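Local structure of 6-phosphogluconate dehydratase (Shewanella oneidensis, 2GP4) at residues 495-498 against 504-507; 525-530 against 562-567; 547-550 against 554-557. The protein catalyses the dehydration of 6-phosphogluconate to 2-keto-3-deoxy-6-phosphogluconate, a step of the Entner-Doudoroff pathway. All coordinates share one frame; numbering follows the deposited sequence.

Contact 1: residues 495-498 against 504-507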
loop_
_atom_site.group_PDB
_atom_site.type_symbol
_atom_site.label_atom_id
_atom_site.label_comp_id
_atom_site.label_asym_id
_atom_site.label_seq_id
_atom_site.Cartn_x
_atom_site.Cartn_y
_atom_site.Cartn_z
ATOM N N LYS A 495 6.117 -14.309 17.052
ATOM C CA LYS A 495 6.001 -13.068 17.792
ATOM C C LYS A 495 7.306 -12.271 17.766
ATOM O O LYS A 495 8.326 -12.751 17.253
ATOM C CB LYS A 495 5.520 -13.339 19.222
ATOM C CG LYS A 495 6.395 -14.297 20.013
ATOM C CD LYS A 495 5.943 -14.365 21.450
ATOM C CE LYS A 495 6.901 -15.200 22.280
ATOM N NZ LYS A 495 6.370 -15.376 23.659
ATOM N N GLY A 496 7.248 -11.048 18.295
ATOM C CA GLY A 496 8.387 -10.128 18.302
ATOM C C GLY A 496 8.747 -9.639 16.913
ATOM O O GLY A 496 9.918 -9.395 16.613
ATOM N N GLN A 497 7.734 -9.494 16.062
ATOM C CA GLN A 497 7.953 -9.144 14.662
ATOM C C GLN A 497 7.236 -7.852 14.275
ATOM O O GLN A 497 7.203 -7.480 13.104
ATOM C CB GLN A 497 7.522 -10.298 13.735
ATOM C CG GLN A 497 8.189 -11.655 13.998
ATOM C CD GLN A 497 9.714 -11.604 14.012
ATOM O OE1 GLN A 497 10.348 -11.035 13.117
ATOM N NE2 GLN A 497 10.311 -12.217 15.035
ATOM N N GLY A 498 6.670 -7.170 15.265
ATOM C CA GLY A 498 5.963 -5.921 15.030
ATOM C C GLY A 498 6.897 -4.743 14.813
ATOM O O GLY A 498 8.120 -4.884 14.932
HETATM N N MSE A 504 9.509 -4.334 12.096
HETATM C CA MSE A 504 8.593 -5.099 11.241
HETATM C C MSE A 504 9.184 -5.507 9.878
HETATM O O MSE A 504 8.741 -5.024 8.839
HETATM C CB MSE A 504 7.265 -4.336 11.078
HETATM C CG MSE A 504 6.045 -5.194 10.766
HETATM SE SE MSE A 504 4.495 -4.088 10.285
HETATM C CE MSE A 504 5.373 -3.019 8.912
ATOM N N PRO A 505 10.190 -6.400 9.873
ATOM C CA PRO A 505 10.701 -6.844 8.578
ATOM C C PRO A 505 9.733 -7.814 7.891
ATOM O O PRO A 505 9.033 -8.567 8.566
ATOM C CB PRO A 505 11.997 -7.572 8.950
ATOM C CG PRO A 505 11.755 -8.083 10.330
ATOM C CD PRO A 505 10.900 -7.046 10.996
ATOM N N GLU A 506 9.689 -7.779 6.563
ATOM C CA GLU A 506 8.939 -8.758 5.774
ATOM C C GLU A 506 9.531 -10.129 6.023
ATOM O O GLU A 506 10.738 -10.323 5.891
ATOM C CB GLU A 506 9.017 -8.437 4.278
ATOM C CG GLU A 506 8.178 -7.235 3.845
ATOM C CD GLU A 506 8.302 -6.943 2.367
ATOM O OE1 GLU A 506 8.966 -7.734 1.656
ATOM O OE2 GLU A 506 7.742 -5.921 1.914
ATOM N N LEU A 507 8.684 -11.071 6.415
ATOM C CA LEU A 507 9.154 -12.401 6.764
ATOM C C LEU A 507 8.908 -13.357 5.603
ATOM O O LEU A 507 7.784 -13.754 5.353
ATOM C CB LEU A 507 8.480 -12.886 8.051
ATOM C CG LEU A 507 8.577 -11.971 9.280
ATOM C CD1 LEU A 507 7.513 -12.348 10.294
ATOM C CD2 LEU A 507 9.974 -11.994 9.905
HETATM O O HOH W 1 7.552 -8.402 10.471
#

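Contact 2: residues 525-530 against 562-567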
loop_
_atom_site.group_PDB
_atom_site.type_symbol
_atom_site.label_atom_id
_atom_site.label_comp_id
_atom_site.label_asym_id
_atom_site.label_seq_id
_atom_site.Cartn_x
_atom_site.Cartn_y
_atom_site.Cartn_z
ATOM N N ALA A 525 -2.167 -22.708 10.053
ATOM C CA ALA A 525 -2.328 -21.263 9.908
ATOM C C ALA A 525 -1.165 -20.510 10.526
ATOM O O ALA A 525 -0.447 -21.042 11.377
ATOM C CB ALA A 525 -3.638 -20.802 10.513
ATOM N N LEU A 526 -0.978 -19.275 10.064
ATOM C CA LEU A 526 0.029 -18.371 10.589
ATOM C C LEU A 526 -0.621 -17.277 11.406
ATOM O O LEU A 526 -1.678 -16.773 11.047
ATOM C CB LEU A 526 0.806 -17.702 9.457
ATOM C CG LEU A 526 2.092 -18.295 8.889
ATOM C CD1 LEU A 526 3.012 -18.813 9.994
ATOM C CD2 LEU A 526 1.781 -19.366 7.881
HETATM N N MSE A 527 0.032 -16.907 12.502
HETATM C CA MSE A 527 -0.344 -15.731 13.260
HETATM C C MSE A 527 0.916 -14.978 13.661
HETATM O O MSE A 527 1.796 -15.531 14.316
HETATM C CB MSE A 527 -1.167 -16.108 14.489
HETATM C CG MSE A 527 -1.863 -14.918 15.138
HETATM SE SE MSE A 527 -2.776 -15.431 16.777
HETATM C CE MSE A 527 -3.698 -16.971 16.046
ATOM N N THR A 528 1.006 -13.718 13.248
ATOM C CA THR A 528 2.161 -12.895 13.594
ATOM C C THR A 528 1.777 -11.443 13.856
ATOM O O THR A 528 0.791 -10.937 13.310
ATOM C CB THR A 528 3.296 -12.992 12.521
ATOM O OG1 THR A 528 4.467 -12.313 12.989
ATOM C CG2 THR A 528 2.855 -12.404 11.173
ATOM N N ASP A 529 2.552 -10.788 14.714
ATOM C CA ASP A 529 2.411 -9.347 14.927
ATOM C C ASP A 529 3.173 -8.581 13.854
ATOM O O ASP A 529 3.139 -7.346 13.804
ATOM C CB ASP A 529 2.853 -8.933 16.338
ATOM C CG ASP A 529 4.179 -9.552 16.765
ATOM O OD1 ASP A 529 4.935 -10.071 15.910
ATOM O OD2 ASP A 529 4.469 -9.503 17.983
ATOM N N GLY A 530 3.843 -9.337 12.988
ATOM C CA GLY A 530 4.552 -8.789 11.847
ATOM C C GLY A 530 3.817 -8.996 10.536
ATOM O O GLY A 530 2.588 -8.953 10.488
ATOM N N ASP A 562 -1.817 -24.431 23.368
ATOM C CA ASP A 562 -3.032 -23.613 23.429
ATOM C C ASP A 562 -3.791 -23.692 22.116
ATOM O O ASP A 562 -3.186 -23.638 21.046
ATOM C CB ASP A 562 -2.692 -22.147 23.696
ATOM C CG ASP A 562 -2.028 -21.920 25.040
ATOM O OD1 ASP A 562 -1.967 -22.859 25.863
ATOM O OD2 ASP A 562 -1.562 -20.785 25.271
ATOM N N LEU A 563 -5.111 -23.822 22.194
ATOM C CA LEU A 563 -5.938 -23.794 20.992
ATOM C C LEU A 563 -6.124 -22.362 20.509
ATOM O O LEU A 563 -6.484 -21.472 21.285
ATOM C CB LEU A 563 -7.302 -24.450 21.226
ATOM C CG LEU A 563 -7.512 -25.971 21.130
ATOM C CD1 LEU A 563 -6.675 -26.635 20.025
ATOM C CD2 LEU A 563 -7.261 -26.646 22.461
ATOM N N ILE A 564 -5.867 -22.155 19.223
ATOM C CA ILE A 564 -6.105 -20.878 18.566
ATOM C C ILE A 564 -7.045 -21.085 17.392
ATOM O O ILE A 564 -6.809 -21.947 16.543
ATOM C CB ILE A 564 -4.799 -20.266 18.054
ATOM C CG1 ILE A 564 -4.090 -19.527 19.183
ATOM C CG2 ILE A 564 -5.062 -19.336 16.875
ATOM C CD1 ILE A 564 -2.602 -19.367 18.962
ATOM N N ARG A 565 -8.110 -20.293 17.354
ATOM C CA ARG A 565 -9.069 -20.361 16.266
ATOM C C ARG A 565 -8.849 -19.174 15.342
ATOM O O ARG A 565 -9.031 -18.027 15.750
ATOM C CB ARG A 565 -10.507 -20.371 16.810
ATOM C CG ARG A 565 -11.596 -20.525 15.744
ATOM C CD ARG A 565 -13.011 -20.352 16.309
ATOM N NE ARG A 565 -13.348 -21.370 17.306
ATOM C CZ ARG A 565 -13.785 -21.121 18.541
ATOM N NH1 ARG A 565 -13.976 -19.874 18.962
ATOM N NH2 ARG A 565 -14.052 -22.130 19.359
ATOM N N VAL A 566 -8.420 -19.450 14.113
ATOM C CA VAL A 566 -8.442 -18.441 13.052
ATOM C C VAL A 566 -9.637 -18.715 12.139
ATOM O O VAL A 566 -9.647 -19.667 11.363
ATOM C CB VAL A 566 -7.083 -18.317 12.275
ATOM C CG1 VAL A 566 -6.593 -19.658 11.781
ATOM C CG2 VAL A 566 -7.194 -17.322 11.123
ATOM N N ASP A 567 -10.662 -17.890 12.285
ATOM C CA ASP A 567 -11.886 -18.029 11.516
ATOM C C ASP A 567 -12.043 -16.825 10.592
ATOM O O ASP A 567 -12.460 -15.748 11.020
ATOM C CB ASP A 567 -13.085 -18.158 12.465
ATOM C CG ASP A 567 -14.334 -18.676 11.774
ATOM O OD1 ASP A 567 -14.677 -18.184 10.674
ATOM O OD2 ASP A 567 -14.988 -19.578 12.347
#

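Contact 3: residues 547-550 against 554-557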
loop_
_atom_site.group_PDB
_atom_site.type_symbol
_atom_site.label_atom_id
_atom_site.label_comp_id
_atom_site.label_asym_id
_atom_site.label_seq_id
_atom_site.Cartn_x
_atom_site.Cartn_y
_atom_site.Cartn_z
ATOM N N PRO A 547 -2.531 -5.624 19.917
ATOM C CA PRO A 547 -1.165 -5.167 20.241
ATOM C C PRO A 547 -0.096 -6.228 19.977
ATOM O O PRO A 547 -0.348 -7.420 20.171
ATOM C CB PRO A 547 -1.243 -4.858 21.745
ATOM C CG PRO A 547 -2.691 -4.682 22.036
ATOM C CD PRO A 547 -3.376 -5.665 21.125
ATOM N N GLU A 548 1.077 -5.796 19.520
ATOM C CA GLU A 548 2.196 -6.709 19.293
ATOM C C GLU A 548 2.703 -7.293 20.615
ATOM O O GLU A 548 2.282 -6.855 21.693
ATOM C CB GLU A 548 3.326 -6.047 18.484
ATOM C CG GLU A 548 4.084 -4.905 19.152
ATOM C CD GLU A 548 5.273 -4.440 18.307
ATOM O OE1 GLU A 548 5.159 -3.404 17.611
ATOM O OE2 GLU A 548 6.326 -5.120 18.319
ATOM N N ALA A 549 3.580 -8.295 20.527
ATOM C CA ALA A 549 4.056 -9.011 21.714
ATOM C C ALA A 549 4.652 -8.072 22.768
ATOM O O ALA A 549 4.211 -8.077 23.918
ATOM C CB ALA A 549 5.045 -10.113 21.331
ATOM N N ILE A 550 5.617 -7.247 22.368
ATOM C CA ILE A 550 6.287 -6.337 23.308
ATOM C C ILE A 550 5.431 -5.136 23.746
ATOM O O ILE A 550 5.830 -4.380 24.634
ATOM C CB ILE A 550 7.681 -5.858 22.800
ATOM C CG1 ILE A 550 7.550 -4.946 21.576
ATOM C CG2 ILE A 550 8.613 -7.059 22.545
ATOM C CD1 ILE A 550 8.741 -4.035 21.388
ATOM N N LEU A 554 -1.906 -10.135 23.845
ATOM C CA LEU A 554 -2.172 -11.504 24.267
ATOM C C LEU A 554 -1.314 -12.552 23.543
ATOM O O LEU A 554 -1.124 -13.660 24.047
ATOM C CB LEU A 554 -3.669 -11.821 24.123
ATOM C CG LEU A 554 -4.246 -12.870 25.077
ATOM C CD1 LEU A 554 -4.160 -12.393 26.531
ATOM C CD2 LEU A 554 -5.682 -13.223 24.707
ATOM N N ILE A 555 -0.789 -12.195 22.374
ATOM C CA ILE A 555 0.160 -13.055 21.649
ATOM C C ILE A 555 1.407 -13.410 22.485
ATOM O O ILE A 555 1.985 -14.484 22.316
ATOM C CB ILE A 555 0.570 -12.434 20.281
ATOM C CG1 ILE A 555 1.468 -13.398 19.497
ATOM C CG2 ILE A 555 1.225 -11.068 20.478
ATOM C CD1 ILE A 555 1.820 -12.951 18.098
ATOM N N ALA A 556 1.804 -12.510 23.382
ATOM C CA ALA A 556 2.980 -12.707 24.234
ATOM C C ALA A 556 2.781 -13.796 25.290
ATOM O O ALA A 556 3.751 -14.397 25.755
ATOM C CB ALA A 556 3.387 -11.386 24.901
ATOM N N LYS A 557 1.529 -14.049 25.659
ATOM C CA LYS A 557 1.203 -15.052 26.681
ATOM C C LYS A 557 0.892 -16.440 26.121
ATOM O O LYS A 557 0.878 -17.424 26.873
ATOM C CB LYS A 557 0.057 -14.567 27.573
ATOM C CG LYS A 557 0.494 -13.551 28.625
ATOM C CD LYS A 557 -0.640 -13.195 29.567
ATOM C CE LYS A 557 -0.180 -12.193 30.615
ATOM N NZ LYS A 557 -1.246 -11.934 31.619
HETATM O O HOH W 2 -1.715 -9.852 20.642
#

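Contact 1: residues 495-498 against 504-507
Gln-497 meets Leu-507 in van der Waals contact, the two side chains crossing obliquely. Leu-507 CD1 lies 3.8 Å from CG of Gln-497, while its other methyl, CD2, comes within 3.4 Å of the glutamine OE1. The leucine thus packs on the aliphatic part of the glutamine and borders its amide oxygen. A bend at chi2 (-54°) turns the Gln-497 amide back along its own chain, where NE2 gives a fairly straight hydrogen bond of 3.0 Å to Lys-495 O. This carbonyl lies close to the amide plane of the glutamine, although the donor is tilted from the plane of the carbonyl itself. OE1 accepts from Asn-502 ND2, so both ends of a buried amide are engaged and its flip is fixed. With a leucine here, Lys-495 O and Asn-502 ND2 would probably lose these mates inside a buried loop. Among the backbone contacts, N of Met-504, a selenomethionine, donates weakly to Gly-498 O (3.2 Å, 132°), and Met-504 CA makes a CH...O contact of 3.3 Å with Gln-497 O. A water donates to the same Gln-497 O over 2.8 Å; its second leg, to Pro-505 O, is modelled too short to trust. Gly-496, with positive phi, suits the tight bend. Gly-498 is the N-cap of helix 499-502, and the whole belongs to the beta-alpha-beta crossover from strand 490-494 through helix 511-519 to parallel strand 524-528.

Contact 2: residues 525-530 against 562-567
Met-527 runs out almost straight toward Ile-564, its CG anti to the backbone N (chi1 -166°), and bends only at the selenium (chi3 -49°) of this selenomethionine. Ile-564 turns CG2 and CD1 to the same space, and the two side chains reach for each other tip to tip. The modelled approach of Met-527 CE to Ile-564 CG2 is closer than carbons can sit, so the exact placing of CE against the isoleucine is doubtful. A long, flexible side chain fits this place, because the CA atoms of Met-527 and Ile-564 are 9.4 Å apart. Toward Ala-525 and Val-566 the strands draw together. The CA atoms of Ala-525 and Val-566 are separated by 7.4 Å, and there a single methyl suffices: Ala-525 CB meets Val-566 CG1 at 3.4 Å, a tight fit. All four side chains are buried and apolar, whereas the intervening Leu-526 and Arg-565 point away, each to the other face of its strand. On that face Arg-565 forms salt bridges with Glu-465 and Glu-572 of the adjoining strands. Strands 524-528 and 563-567 are not neighbours in the mixed sheet, since 490-494 and 463-471 run between them. The sheet curls strongly enough for the two to face each other, with Val-491 beside both Met-527 and Ile-564, Val-493 and Ala-468 also against Ile-564, and Leu-573 of strand 572-575 against Met-527.

Contact 3: residues 547-550 against 554-557
A compact fold-back in the link between strands 541-546 and 563-567 sets Ala-549 against Ile-555 and Ala-556. Its return limb, 554-557, has helical backbone angles and makes one turn, with Lys-557 N bonded to Leu-554 O at 3.1 Å. Ile-555 holds CG1 anti to the backbone N (chi1 -175°), which leaves the CG2 branch to meet the other limb. Ile-555 CG2 sits 3.6 Å from Ala-549 N and 4.0 Å from Ala-549 CB, bearing more closely on the backbone than on the side chain. One residue on, Ala-556 CB approaches Ala-549 O to 3.5 Å and Ala-549 CB to 4.1 Å. Small side chains suit both alanine positions, because their CA atoms are only 4.6 Å apart and larger groups would have to share that gap. The fold-back directly follows strand 541-546, in the connection between two strands of the mixed sheet of the C-terminal region, and the peptide bond before Pro-547 is cis, which probably helps the chain turn out of that strand. At this entrance a water joins the limbs, donating to Pro-547 O at 2.8 Å and accepting from Ile-555 N at 3.1 Å. Glu-548 starts away from the return limb, and its carboxylate lies at the start of helix 499-502. There two backbone N-H groups satisfy the buried carboxylate: OE1 accepts from Lys-500 N, and OE2 takes a weak bond from Ala-501 N.

In the fold
From the N terminus, strand 490-494 leads into contact 1, which closes a small loop around helix 499-502. The chain then passes through helix 511-519 to strand 524-528, where contact 2 opens; it closes only at strand 563-567, after strand 541-546. Contact 3 is nested inside that longer loop, whereas contacts 1 and 2 follow in series and none cross. Asp-529, just after strand 524-528, ties the three together: OD1 accepts from Gln-497 N, and OD2 from Gly-496 N and Ala-549 N. The loops that follow strands 490-494, 524-528 and 541-546 are thereby gathered at one end of the curled sheet of the C-terminal region.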